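Local coordinates for protein putative TetR family transcriptional regulator (Streptomyces coelicolor A3, PDB 3BQY) that probably binds regulatory DNA through a helix-turn-helix domain and acts as a transcriptional repressor of the TetR family, at residues R79-L84 with A190-G195; S18-L23 with G94-A99; D63-T68 with S74-R79; A83-L88 with V141-E146. One frame throughout, in Å; residues are numbered along the deposited sequence. Where two conformers were deposited one is given.

Interaction 1: residues R79-L84 with A190-G195; sequences RLARAL and AHFEFG. With PO4 (phosphate ion), chain C.
Arg82 and Glu193 join helix 73-89 to helix 188-206 by a two-pronged salt bridge, made side-on. Arg82 NE gives its hydrogen to Glu193 OE2 over 2.6 Å, and Arg82 NH2 reaches Glu193 OE1 over 2.9 Å. Both oxygens are met on their syn side and lie close to the guanidinium plane, although that plane and the carboxylate are turned 30° from each other. The arginine stretches out from CG to NE while the glutamate doubles back at chi2 (-60°), and the two chains cross at about a right angle. NH1 has a further partner in Glu75, in the conformer given, about two turns earlier on the arginine's own helix.

The apolar part lies beside this pair. Phe192 sends its ring toward helix 73-89, where Phe192 CZ stands 4.0 Å from Ala81 CB and CE2 stands 3.8 Å from Arg82 CG, which meets the ring at its edge. Thr140 of helix 126-151 also touches this ring. A phosphate ion, probably from the crystallisation liquor, is bonded to Arg131 of the second subunit and weakly to His191.

The two segments run roughly antiparallel, 146° between their directions, tied by charge at the partly exposed rim and by a buried aromatic ring; with both oxygens engaged, the carboxylate's rotation is fixed.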
loop_
_atom_site.group_PDB
_atom_site.type_symbol
_atom_site.label_atom_id
_atom_site.label_comp_id
_atom_site.label_asym_id
_atom_site.label_seq_id
_atom_site.Cartn_x
_atom_site.Cartn_y
_atom_site.Cartn_z
ATOM N N ARG A 79 5.449 15.049 -10.419
ATOM C CA ARG A 79 5.612 14.294 -11.680
ATOM C C ARG A 79 6.214 12.916 -11.443
ATOM O O ARG A 79 5.821 11.952 -12.081
ATOM C CB ARG A 79 6.469 15.057 -12.713
ATOM C CG ARG A 79 5.716 16.227 -13.355
ATOM C CD ARG A 79 6.274 16.549 -14.742
ATOM N NE ARG A 79 7.698 16.866 -14.647
ATOM C CZ ARG A 79 8.195 18.088 -14.491
ATOM N NH1 ARG A 79 7.386 19.138 -14.416
ATOM N NH2 ARG A 79 9.507 18.247 -14.402
ATOM N N LEU A 80 7.169 12.828 -10.526
ATOM C CA LEU A 80 7.758 11.531 -10.156
ATOM C C LEU A 80 6.723 10.577 -9.558
ATOM O O LEU A 80 6.691 9.396 -9.920
ATOM C CB LEU A 80 8.895 11.724 -9.160
ATOM C CG LEU A 80 10.223 12.230 -9.741
ATOM C CD1 LEU A 80 11.064 12.704 -8.576
ATOM C CD2 LEU A 80 10.963 11.098 -10.520
ATOM N N ALA A 81 5.923 11.065 -8.609
ATOM C CA ALA A 81 4.877 10.242 -7.988
ATOM C C ALA A 81 3.839 9.834 -9.019
ATOM O O ALA A 81 3.440 8.673 -9.084
ATOM C CB ALA A 81 4.190 11.011 -6.834
ATOM N N ARG A 82 3.401 10.780 -9.844
ATOM C CA ARG A 82 2.457 10.438 -10.916
ATOM C C ARG A 82 2.990 9.386 -11.895
ATOM O O ARG A 82 2.251 8.507 -12.350
ATOM C CB ARG A 82 2.114 11.682 -11.744
ATOM C CG ARG A 82 1.196 12.632 -11.087
ATOM C CD ARG A 82 0.803 13.757 -12.058
ATOM N NE ARG A 82 0.343 14.846 -11.231
ATOM C CZ ARG A 82 0.879 16.041 -11.169
ATOM N NH1 ARG A 82 1.903 16.372 -11.957
ATOM N NH2 ARG A 82 0.324 16.933 -10.363
ATOM N N ALA A 83 4.260 9.513 -12.264
ATOM C CA ALA A 83 4.867 8.586 -13.207
ATOM C C ALA A 83 4.978 7.216 -12.579
ATOM O O ALA A 83 4.775 6.216 -13.260
ATOM C CB ALA A 83 6.258 9.069 -13.651
ATOM N N LEU A 84 5.271 7.154 -11.280
ATOM C CA LEU A 84 5.292 5.856 -10.599
ATOM C C LEU A 84 3.894 5.213 -10.624
ATOM O O LEU A 84 3.740 4.036 -10.983
ATOM C CB LEU A 84 5.806 6.009 -9.145
ATOM C CG LEU A 84 5.711 4.703 -8.294
ATOM C CD1 LEU A 84 6.520 3.544 -8.906
ATOM C CD2 LEU A 84 6.148 4.931 -6.826
ATOM N N ALA A 190 -8.282 11.940 -9.465
ATOM C CA ALA A 190 -8.595 13.045 -8.548
ATOM C C ALA A 190 -8.238 12.713 -7.092
ATOM O O ALA A 190 -7.669 13.560 -6.386
ATOM C CB ALA A 190 -10.083 13.458 -8.664
ATOM N N HIS A 191 -8.543 11.490 -6.646
ATOM C CA HIS A 191 -8.175 11.069 -5.282
ATOM C C HIS A 191 -6.650 11.099 -5.101
ATOM O O HIS A 191 -6.143 11.610 -4.101
ATOM C CB HIS A 191 -8.724 9.670 -4.981
ATOM C CG HIS A 191 -10.212 9.628 -4.888
ATOM N ND1 HIS A 191 -10.926 8.456 -4.807
ATOM C CD2 HIS A 191 -11.129 10.622 -4.927
ATOM C CE1 HIS A 191 -12.215 8.726 -4.747
ATOM N NE2 HIS A 191 -12.368 10.035 -4.831
ATOM N N PHE A 192 -5.933 10.577 -6.088
ATOM C CA PHE A 192 -4.487 10.550 -6.047
ATOM C C PHE A 192 -3.902 11.963 -5.968
ATOM O O PHE A 192 -3.031 12.249 -5.139
ATOM C CB PHE A 192 -3.922 9.828 -7.274
ATOM C CG PHE A 192 -2.419 9.796 -7.294
ATOM C CD1 PHE A 192 -1.709 9.050 -6.348
ATOM C CD2 PHE A 192 -1.712 10.535 -8.243
ATOM C CE1 PHE A 192 -0.292 9.024 -6.363
ATOM C CE2 PHE A 192 -0.315 10.516 -8.260
ATOM C CZ PHE A 192 0.395 9.770 -7.335
ATOM N N GLU A 193 -4.384 12.845 -6.840
ATOM C CA GLU A 193 -3.911 14.219 -6.861
ATOM C C GLU A 193 -4.157 14.918 -5.509
ATOM O O GLU A 193 -3.326 15.718 -5.058
ATOM C CB GLU A 193 -4.558 14.997 -8.019
ATOM C CG GLU A 193 -4.061 14.561 -9.417
ATOM C CD GLU A 193 -2.533 14.745 -9.604
ATOM O OE1 GLU A 193 -1.967 15.734 -9.092
ATOM O OE2 GLU A 193 -1.912 13.899 -10.274
ATOM N N PHE A 194 -5.301 14.631 -4.878
ATOM C CA PHE A 194 -5.632 15.233 -3.595
ATOM C C PHE A 194 -4.618 14.792 -2.539
ATOM O O PHE A 194 -4.136 15.616 -1.754
ATOM C CB PHE A 194 -7.054 14.847 -3.171
ATOM C CG PHE A 194 -7.470 15.441 -1.867
ATOM C CD1 PHE A 194 -7.983 16.746 -1.808
ATOM C CD2 PHE A 194 -7.315 14.724 -0.684
ATOM C CE1 PHE A 194 -8.378 17.300 -0.579
ATOM C CE2 PHE A 194 -7.706 15.269 0.536
ATOM C CZ PHE A 194 -8.240 16.549 0.592
ATOM N N GLY A 195 -4.338 13.490 -2.481
ATOM C CA GLY A 195 -3.392 12.964 -1.484
ATOM C C GLY A 195 -1.990 13.494 -1.717
ATOM O O GLY A 195 -1.285 13.852 -0.776
HETATM P P PO4 C . -13.817 13.089 -6.197
HETATM O O1 PO4 C . -13.857 13.360 -7.683
HETATM O O2 PO4 C . -12.417 12.642 -5.835
HETATM O O3 PO4 C . -14.152 14.338 -5.422
HETATM O O4 PO4 C . -14.795 12.007 -5.877
#

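Interaction 2: residues S18-L23 with G94-A99; sequences SGLDTL and GARVFA
Leu20 and Arg96 meet because of how each chain is folded. Leu20 carries CG opposite its backbone N (chi1 -179°), which directs both methyls at helix 94-99, and Arg96 is extended as far as CD before bending at chi3 (56°), a turn that swings its guanidinium over the leucine and up to Asp21.

Leu20 CD2 lies over one face of that guanidinium, displaced toward its rim and 3.8 Å from Arg96 NH2. The same methyl also packs against Arg96 CB, so the bent chain curls round it. Leu20 CD1, the other branch, touches Val97 CG2 at 4.0 Å and carries the apolar contact one residue further along the helix.

The charged contact uses a single N-H. Arg96 NH2 donates to Asp21 OD1 over 2.8 Å in a nearly straight bond, the oxygen lying in the guanidinium plane and being approached on its syn side, but from out of the carboxylate plane. The carboxylate is turned 55° from the guanidinium, and the bridge has one prong. A water accepts the backbone N-H of Asp21 at 3.0 Å from Asp21 N, and a weaker bond from Arg96 NH1 links it to the arginine.

The segment 18-23 is the turn between helix 4-18 and helix 25-32 of the predicted DNA-binding domain, entered through Gly19 with its positive phi. Asp93, just before helix 94-99, accepts the N-H of Leu20. Leu15 of helix 4-18 and Leu50 of helix 46-57 pack on Leu20, while Leu145 of helix 126-151 lies against Arg96, placing this contact between that domain and the C-terminal helices.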
loop_
_atom_site.group_PDB
_atom_site.type_symbol
_atom_site.label_atom_id
_atom_site.label_comp_id
_atom_site.label_asym_id
_atom_site.label_seq_id
_atom_site.Cartn_x
_atom_site.Cartn_y
_atom_site.Cartn_z
ATOM N N SER A 18 -4.528 -12.491 -17.472
ATOM C CA SER A 18 -5.287 -13.186 -16.441
ATOM C C SER A 18 -4.876 -12.877 -14.992
ATOM O O SER A 18 -5.358 -13.536 -14.063
ATOM C CB SER A 18 -5.321 -14.689 -16.737
ATOM O OG SER A 18 -4.022 -15.140 -17.034
ATOM N N GLY A 19 -4.018 -11.872 -14.791
ATOM C CA GLY A 19 -3.723 -11.393 -13.447
ATOM C C GLY A 19 -2.605 -12.105 -12.714
ATOM O O GLY A 19 -2.151 -13.174 -13.126
ATOM N N LEU A 20 -2.162 -11.507 -11.614
ATOM C CA LEU A 20 -1.040 -12.027 -10.856
ATOM C C LEU A 20 -1.265 -13.419 -10.257
ATOM O O LEU A 20 -0.332 -14.231 -10.208
ATOM C CB LEU A 20 -0.611 -11.050 -9.752
ATOM C CG LEU A 20 0.572 -11.437 -8.872
ATOM C CD1 LEU A 20 1.833 -11.699 -9.704
ATOM C CD2 LEU A 20 0.837 -10.338 -7.848
ATOM N N ASP A 21 -2.458 -13.673 -9.749
ATOM C CA ASP A 21 -2.720 -14.952 -9.094
ATOM C C ASP A 21 -2.554 -16.173 -10.013
ATOM O O ASP A 21 -2.251 -17.266 -9.542
ATOM C CB ASP A 21 -4.100 -14.938 -8.437
ATOM C CG ASP A 21 -4.180 -13.961 -7.273
ATOM O OD1 ASP A 21 -3.135 -13.673 -6.653
ATOM O OD2 ASP A 21 -5.297 -13.499 -6.974
ATOM N N THR A 22 -2.728 -15.980 -11.321
ATOM C CA THR A 22 -2.660 -17.111 -12.268
ATOM C C THR A 22 -1.274 -17.211 -12.900
ATOM O O THR A 22 -0.993 -18.156 -13.632
ATOM C CB THR A 22 -3.682 -16.989 -13.426
ATOM O OG1 THR A 22 -3.214 -15.988 -14.351
ATOM C CG2 THR A 22 -5.020 -16.600 -12.910
ATOM N N LEU A 23 -0.420 -16.234 -12.630
ATOM C CA LEU A 23 0.926 -16.240 -13.198
ATOM C C LEU A 23 1.795 -17.262 -12.474
ATOM O O LEU A 23 2.168 -17.062 -11.332
ATOM C CB LEU A 23 1.560 -14.846 -13.128
ATOM C CG LEU A 23 3.011 -14.700 -13.622
ATOM C CD1 LEU A 23 3.099 -14.977 -15.114
ATOM C CD2 LEU A 23 3.485 -13.316 -13.349
ATOM N N GLY A 94 -0.132 -4.477 -11.182
ATOM C CA GLY A 94 1.234 -3.944 -11.190
ATOM C C GLY A 94 1.716 -3.474 -9.818
ATOM O O GLY A 94 2.873 -3.687 -9.449
ATOM N N ALA A 95 0.853 -2.805 -9.060
ATOM C CA ALA A 95 1.256 -2.350 -7.709
ATOM C C ALA A 95 1.603 -3.527 -6.775
ATOM O O ALA A 95 2.525 -3.435 -5.971
ATOM C CB ALA A 95 0.162 -1.441 -7.092
ATOM N N ARG A 96 0.857 -4.624 -6.874
ATOM C CA ARG A 96 1.140 -5.842 -6.092
ATOM C C ARG A 96 2.505 -6.393 -6.442
ATOM O O ARG A 96 3.264 -6.812 -5.562
ATOM C CB ARG A 96 0.076 -6.923 -6.345
ATOM C CG ARG A 96 -1.262 -6.601 -5.681
ATOM C CD ARG A 96 -2.353 -7.650 -5.977
ATOM N NE ARG A 96 -1.952 -9.000 -5.595
ATOM C CZ ARG A 96 -2.536 -10.104 -6.066
ATOM N NH1 ARG A 96 -3.540 -10.015 -6.929
ATOM N NH2 ARG A 96 -2.104 -11.294 -5.688
ATOM N N VAL A 97 2.830 -6.404 -7.742
ATOM C CA VAL A 97 4.135 -6.896 -8.164
ATOM C C VAL A 97 5.250 -5.989 -7.615
ATOM O O VAL A 97 6.251 -6.475 -7.085
ATOM C CB VAL A 97 4.235 -7.018 -9.710
ATOM C CG1 VAL A 97 5.643 -7.456 -10.148
ATOM C CG2 VAL A 97 3.153 -8.012 -10.270
ATOM N N PHE A 98 5.091 -4.681 -7.779
ATOM C CA PHE A 98 6.092 -3.723 -7.289
ATOM C C PHE A 98 6.236 -3.773 -5.756
ATOM O O PHE A 98 7.359 -3.860 -5.246
ATOM C CB PHE A 98 5.707 -2.311 -7.742
ATOM C CG PHE A 98 6.727 -1.260 -7.399
ATOM C CD1 PHE A 98 7.916 -1.175 -8.111
ATOM C CD2 PHE A 98 6.497 -0.368 -6.328
ATOM C CE1 PHE A 98 8.886 -0.202 -7.795
ATOM C CE2 PHE A 98 7.445 0.610 -6.015
ATOM C CZ PHE A 98 8.644 0.681 -6.739
ATOM N N ALA A 99 5.104 -3.750 -5.054
ATOM C CA ALA A 99 5.078 -3.746 -3.583
ATOM C C ALA A 99 5.761 -4.985 -2.996
ATOM O O ALA A 99 6.482 -4.884 -1.988
ATOM C CB ALA A 99 3.646 -3.619 -3.056
HETATM O O HOH W 1 -4.543 -11.595 -9.456
#

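Interaction 3: residues D63-T68 with S74-R79; sequences DAAGAT and SERTAR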
loop_
_atom_site.group_PDB
_atom_site.type_symbol
_atom_site.label_atom_id
_atom_site.label_comp_id
_atom_site.label_asym_id
_atom_site.label_seq_id
_atom_site.Cartn_x
_atom_site.Cartn_y
_atom_site.Cartn_z
ATOM N N ASP A 63 13.028 9.664 -14.938
ATOM C CA ASP A 63 13.159 10.760 -15.905
ATOM C C ASP A 63 11.974 11.725 -15.921
ATOM O O ASP A 63 12.067 12.812 -16.494
ATOM C CB ASP A 63 13.401 10.180 -17.288
ATOM C CG ASP A 63 14.715 9.388 -17.348
ATOM O OD1 ASP A 63 15.712 9.838 -16.738
ATOM O OD2 ASP A 63 14.732 8.330 -17.972
ATOM N N ALA A 64 10.881 11.347 -15.257
ATOM C CA ALA A 64 9.711 12.228 -15.122
ATOM C C ALA A 64 10.027 13.563 -14.436
ATOM O O ALA A 64 9.343 14.553 -14.682
ATOM C CB ALA A 64 8.569 11.516 -14.392
ATOM N N ALA A 65 11.061 13.599 -13.608
ATOM C CA ALA A 65 11.408 14.823 -12.888
ATOM C C ALA A 65 11.959 15.905 -13.832
ATOM O O ALA A 65 11.863 17.107 -13.548
ATOM C CB ALA A 65 12.418 14.504 -11.809
ATOM N N GLY A 66 12.539 15.476 -14.953
ATOM C CA GLY A 66 13.158 16.386 -15.917
ATOM C C GLY A 66 14.361 17.032 -15.269
ATOM O O GLY A 66 14.948 16.471 -14.343
ATOM N N ALA A 67 14.729 18.214 -15.765
ATOM C CA ALA A 67 15.850 18.973 -15.228
ATOM C C ALA A 67 15.361 19.974 -14.193
ATOM O O ALA A 67 14.174 20.318 -14.162
ATOM C CB ALA A 67 16.592 19.712 -16.383
ATOM N N THR A 68 16.270 20.449 -13.343
ATOM C CA THR A 68 15.969 21.562 -12.453
ATOM C C THR A 68 15.406 22.715 -13.301
ATOM O O THR A 68 15.880 22.976 -14.418
ATOM C CB THR A 68 17.229 22.016 -11.714
ATOM O OG1 THR A 68 17.761 20.910 -10.980
ATOM C CG2 THR A 68 16.948 23.159 -10.758
ATOM N N SER A 74 8.009 21.140 -6.044
ATOM C CA SER A 74 6.747 20.441 -5.755
ATOM C C SER A 74 6.171 19.841 -7.042
ATOM O O SER A 74 5.659 18.706 -7.017
ATOM C CB SER A 74 5.712 21.336 -5.037
ATOM O OG SER A 74 5.335 22.422 -5.856
ATOM N N GLU A 75 6.259 20.578 -8.151
ATOM C CA GLU A 75 5.830 20.046 -9.448
ATOM C C GLU A 75 6.699 18.869 -9.884
ATOM O O GLU A 75 6.194 17.860 -10.371
ATOM C CB GLU A 75 5.830 21.120 -10.550
ATOM C CG GLU A 75 5.114 20.664 -11.826
ATOM C CD GLU A 75 3.741 20.069 -11.528
ATOM O OE1 GLU A 75 2.950 20.752 -10.842
ATOM O OE2 GLU A 75 3.477 18.902 -11.920
ATOM N N ARG A 76 8.013 18.961 -9.695
ATOM C CA ARG A 76 8.859 17.830 -10.120
ATOM C C ARG A 76 8.628 16.589 -9.236
ATOM O O ARG A 76 8.645 15.454 -9.715
ATOM C CB ARG A 76 10.339 18.241 -10.134
ATOM C CG ARG A 76 10.583 19.356 -11.181
ATOM C CD ARG A 76 12.014 19.876 -11.066
ATOM N NE ARG A 76 12.975 18.854 -11.522
ATOM C CZ ARG A 76 14.182 18.633 -10.990
ATOM N NH1 ARG A 76 14.597 19.286 -9.910
ATOM N NH2 ARG A 76 14.971 17.709 -11.529
ATOM N N THR A 77 8.436 16.816 -7.947
ATOM C CA THR A 77 8.149 15.729 -7.033
ATOM C C THR A 77 6.804 15.084 -7.429
ATOM O O THR A 77 6.685 13.849 -7.464
ATOM C CB THR A 77 8.091 16.224 -5.587
ATOM O OG1 THR A 77 9.378 16.749 -5.210
ATOM C CG2 THR A 77 7.731 15.043 -4.628
ATOM N N ALA A 78 5.813 15.921 -7.727
ATOM C CA ALA A 78 4.502 15.416 -8.165
ATOM C C ALA A 78 4.642 14.591 -9.457
ATOM O O ALA A 78 3.987 13.566 -9.592
ATOM C CB ALA A 78 3.512 16.584 -8.388
ATOM N N ARG A 79 5.449 15.049 -10.419
ATOM C CA ARG A 79 5.612 14.294 -11.680
ATOM C C ARG A 79 6.214 12.916 -11.443
ATOM O O ARG A 79 5.821 11.952 -12.081
ATOM C CB ARG A 79 6.469 15.057 -12.713
ATOM C CG ARG A 79 5.716 16.227 -13.355
ATOM C CD ARG A 79 6.274 16.549 -14.742
ATOM N NE ARG A 79 7.698 16.866 -14.647
ATOM C CZ ARG A 79 8.195 18.088 -14.491
ATOM N NH1 ARG A 79 7.386 19.138 -14.416
ATOM N NH2 ARG A 79 9.507 18.247 -14.402
#
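The Arg76 guanidinium has the peptide joining Ala67 to Thr68 over one face, Thr68 N standing 3.5 Å above the plane, while the carbonyl oxygens of Ala65 and Gly66 lie at its edge. Arg79 has Glu75 O more distantly over one face of its guanidinium and turns the edge to Ala64 O and Ala65 O.

Arg79 NE donates to Ala64 O over 2.8 Å in an almost straight bond, nearly in line with the carbonyl. Arg76 NE reaches Ala65 O over 2.9 Å, but from above the carbonyl plane, and Arg76 NH2 approaches Gly66 O in a similar way at 3.1 Å. Ala65 O takes a second, weak bond from Arg79 NH2, so both arginines share one oxygen. Each arginine bends at chi3, Arg76 to 70° and Arg79 to -58°, which turns NE toward the loop. Arg79 NH2 is also bonded to Asp70 O, further along the connection, and Ala64 CB packs on Arg79 O at 3.6 Å.

Gly66 has positive phi, where the chain leaves the 3-10 turn 63-65. Two arginines one helical turn apart thus bind successive carbonyls of a loop that doubles back on the helix it leads into: a local surface contact joining the connection between helix 46-57 and helix 73-89 to the first turns of the latter in this TetR-family fold.

Interaction 4: residues A83-L88 with V141-E146; sequences ALRAAL and VGHTLE
Arg85 lays its aliphatic chain against Thr144 and brings its polar end to His143. Arg85 CG is 3.6 Å from Thr144 OG1, and Arg85 NE lies 3.3 Å from His143 NE2, with the guanidinium and imidazole planes 60° apart. One turn further along, Leu88 CB meets the methyl of Thr144, CG2, at 3.9 Å. Thr144 therefore stands between Arg85 and Leu88, its hydroxyl facing one and its methyl the other.

Torsions set this up: Arg85 is extended from CG to NE, beginning with CG opposite the backbone N (chi1 177°), which carries its guanidinium past Thr144 to His143 and Glu147. There NH2 forms a salt bridge with Glu147 and a hydrogen bond with Thr189. The same carboxylate oxygen of Glu147 receives a weak bond from His143 NE2. The hydroxyl of Thr144 bonds back to the carbonyl of Thr140 in its own helix.

Farther out, Phe192 of helix 188-206 packs on both Arg85 and His143, and Asn138 of the second subunit touches His143. The two segments run roughly parallel, 31° apart, with their axes 10.0 Å from each other. All four touching residues are buried, and Glu147 probably offsets the charge of Arg85 at this partly polar interface.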
loop_
_atom_site.group_PDB
_atom_site.type_symbol
_atom_site.label_atom_id
_atom_site.label_comp_id
_atom_site.label_asym_id
_atom_site.label_seq_id
_atom_site.Cartn_x
_atom_site.Cartn_y
_atom_site.Cartn_z
ATOM N N ALA A 83 4.260 9.513 -12.264
ATOM C CA ALA A 83 4.867 8.586 -13.207
ATOM C C ALA A 83 4.978 7.216 -12.579
ATOM O O ALA A 83 4.775 6.216 -13.260
ATOM C CB ALA A 83 6.258 9.069 -13.651
ATOM N N LEU A 84 5.271 7.154 -11.280
ATOM C CA LEU A 84 5.292 5.856 -10.599
ATOM C C LEU A 84 3.894 5.213 -10.624
ATOM O O LEU A 84 3.740 4.036 -10.983
ATOM C CB LEU A 84 5.806 6.009 -9.145
ATOM C CG LEU A 84 5.711 4.703 -8.294
ATOM C CD1 LEU A 84 6.520 3.544 -8.906
ATOM C CD2 LEU A 84 6.148 4.931 -6.826
ATOM N N ARG A 85 2.875 5.971 -10.230
ATOM C CA ARG A 85 1.500 5.498 -10.325
ATOM C C ARG A 85 1.152 4.993 -11.737
ATOM O O ARG A 85 0.577 3.918 -11.897
ATOM C CB ARG A 85 0.526 6.597 -9.889
ATOM C CG ARG A 85 -0.917 6.188 -10.029
ATOM C CD ARG A 85 -1.854 7.261 -9.491
ATOM N NE ARG A 85 -3.254 6.947 -9.766
ATOM C CZ ARG A 85 -3.950 7.432 -10.786
ATOM N NH1 ARG A 85 -3.386 8.291 -11.616
ATOM N NH2 ARG A 85 -5.215 7.069 -10.974
ATOM N N ALA A 86 1.485 5.779 -12.744
ATOM C CA ALA A 86 1.155 5.443 -14.120
ATOM C C ALA A 86 1.854 4.149 -14.546
ATOM O O ALA A 86 1.243 3.308 -15.212
ATOM C CB ALA A 86 1.537 6.609 -15.054
ATOM N N ALA A 87 3.114 3.982 -14.134
ATOM C CA ALA A 87 3.890 2.794 -14.497
ATOM C C ALA A 87 3.262 1.554 -13.863
ATOM O O ALA A 87 3.244 0.501 -14.479
ATOM C CB ALA A 87 5.339 2.938 -14.058
ATOM N N LEU A 88 2.728 1.674 -12.643
ATOM C CA LEU A 88 2.104 0.517 -12.007
ATOM C C LEU A 88 0.713 0.234 -12.566
ATOM O O LEU A 88 0.319 -0.933 -12.666
ATOM C CB LEU A 88 2.004 0.731 -10.491
ATOM C CG LEU A 88 3.352 1.000 -9.802
ATOM C CD1 LEU A 88 3.100 1.149 -8.284
ATOM C CD2 LEU A 88 4.408 -0.084 -10.131
ATOM N N VAL A 141 2.108 3.765 -3.655
ATOM C CA VAL A 141 1.900 2.318 -3.735
ATOM C C VAL A 141 0.567 1.909 -3.082
ATOM O O VAL A 141 -0.207 1.162 -3.671
ATOM C CB VAL A 141 3.092 1.539 -3.112
ATOM C CG1 VAL A 141 2.752 0.027 -2.948
ATOM C CG2 VAL A 141 4.368 1.728 -3.970
ATOM N N GLY A 142 0.299 2.397 -1.864
ATOM C CA GLY A 142 -0.958 2.084 -1.167
ATOM C C GLY A 142 -2.163 2.514 -1.991
ATOM O O GLY A 142 -3.130 1.765 -2.143
ATOM N N HIS A 143 -2.098 3.728 -2.538
ATOM C CA HIS A 143 -3.202 4.233 -3.367
ATOM C C HIS A 143 -3.421 3.353 -4.610
ATOM O O HIS A 143 -4.565 2.997 -4.963
ATOM C CB HIS A 143 -2.920 5.666 -3.861
ATOM C CG HIS A 143 -3.801 6.055 -5.001
ATOM N ND1 HIS A 143 -5.030 6.650 -4.819
ATOM C CD2 HIS A 143 -3.674 5.846 -6.338
ATOM C CE1 HIS A 143 -5.610 6.828 -5.997
ATOM N NE2 HIS A 143 -4.813 6.338 -6.934
ATOM N N THR A 144 -2.328 3.013 -5.291
ATOM C CA THR A 144 -2.423 2.272 -6.558
ATOM C C THR A 144 -2.871 0.817 -6.304
ATOM O O THR A 144 -3.682 0.257 -7.055
ATOM C CB THR A 144 -1.086 2.355 -7.341
ATOM O OG1 THR A 144 -0.704 3.745 -7.441
ATOM C CG2 THR A 144 -1.285 1.807 -8.789
ATOM N N LEU A 145 -2.376 0.220 -5.229
ATOM C CA LEU A 145 -2.847 -1.111 -4.818
ATOM C C LEU A 145 -4.345 -1.140 -4.645
ATOM O O LEU A 145 -5.041 -2.052 -5.137
ATOM C CB LEU A 145 -2.217 -1.510 -3.481
ATOM C CG LEU A 145 -0.825 -2.098 -3.457
ATOM C CD1 LEU A 145 -0.364 -2.092 -2.023
ATOM C CD2 LEU A 145 -0.868 -3.537 -3.994
ATOM N N GLU A 146 -4.859 -0.150 -3.926
ATOM C CA GLU A 146 -6.299 -0.094 -3.669
ATOM C C GLU A 146 -7.123 0.279 -4.901
ATOM O O GLU A 146 -8.215 -0.250 -5.101
ATOM C CB GLU A 146 -6.607 0.789 -2.461
ATOM C CG GLU A 146 -5.835 0.311 -1.170
ATOM C CD GLU A 146 -6.289 -1.069 -0.586
ATOM O OE1 GLU A 146 -6.757 -1.974 -1.333
ATOM O OE2 GLU A 146 -6.165 -1.242 0.652
#

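In the fold
Helix 73-89 runs through interactions 3, 1 and 4, contacting in turn the preceding loop, helix 188-206 and helix 126-151. Interactions 1 and 4 have centres 8 Å apart and meet where Phe192 CG packs on Arg85 CD at 3.4 Å. Interaction 3, centred 12 Å from interaction 1, is joined to it by packing of Leu80 CG on Ala65 CB, 3.8 Å apart. Interaction 2 lies 28 Å from interaction 3, centre to centre, but reaches interaction 4 through Phe98 CB and Leu88 CD2, 3.5 Å apart. A continuous packed path therefore links the turn in the predicted DNA-binding domain to helix 188-206, which faces the second subunit.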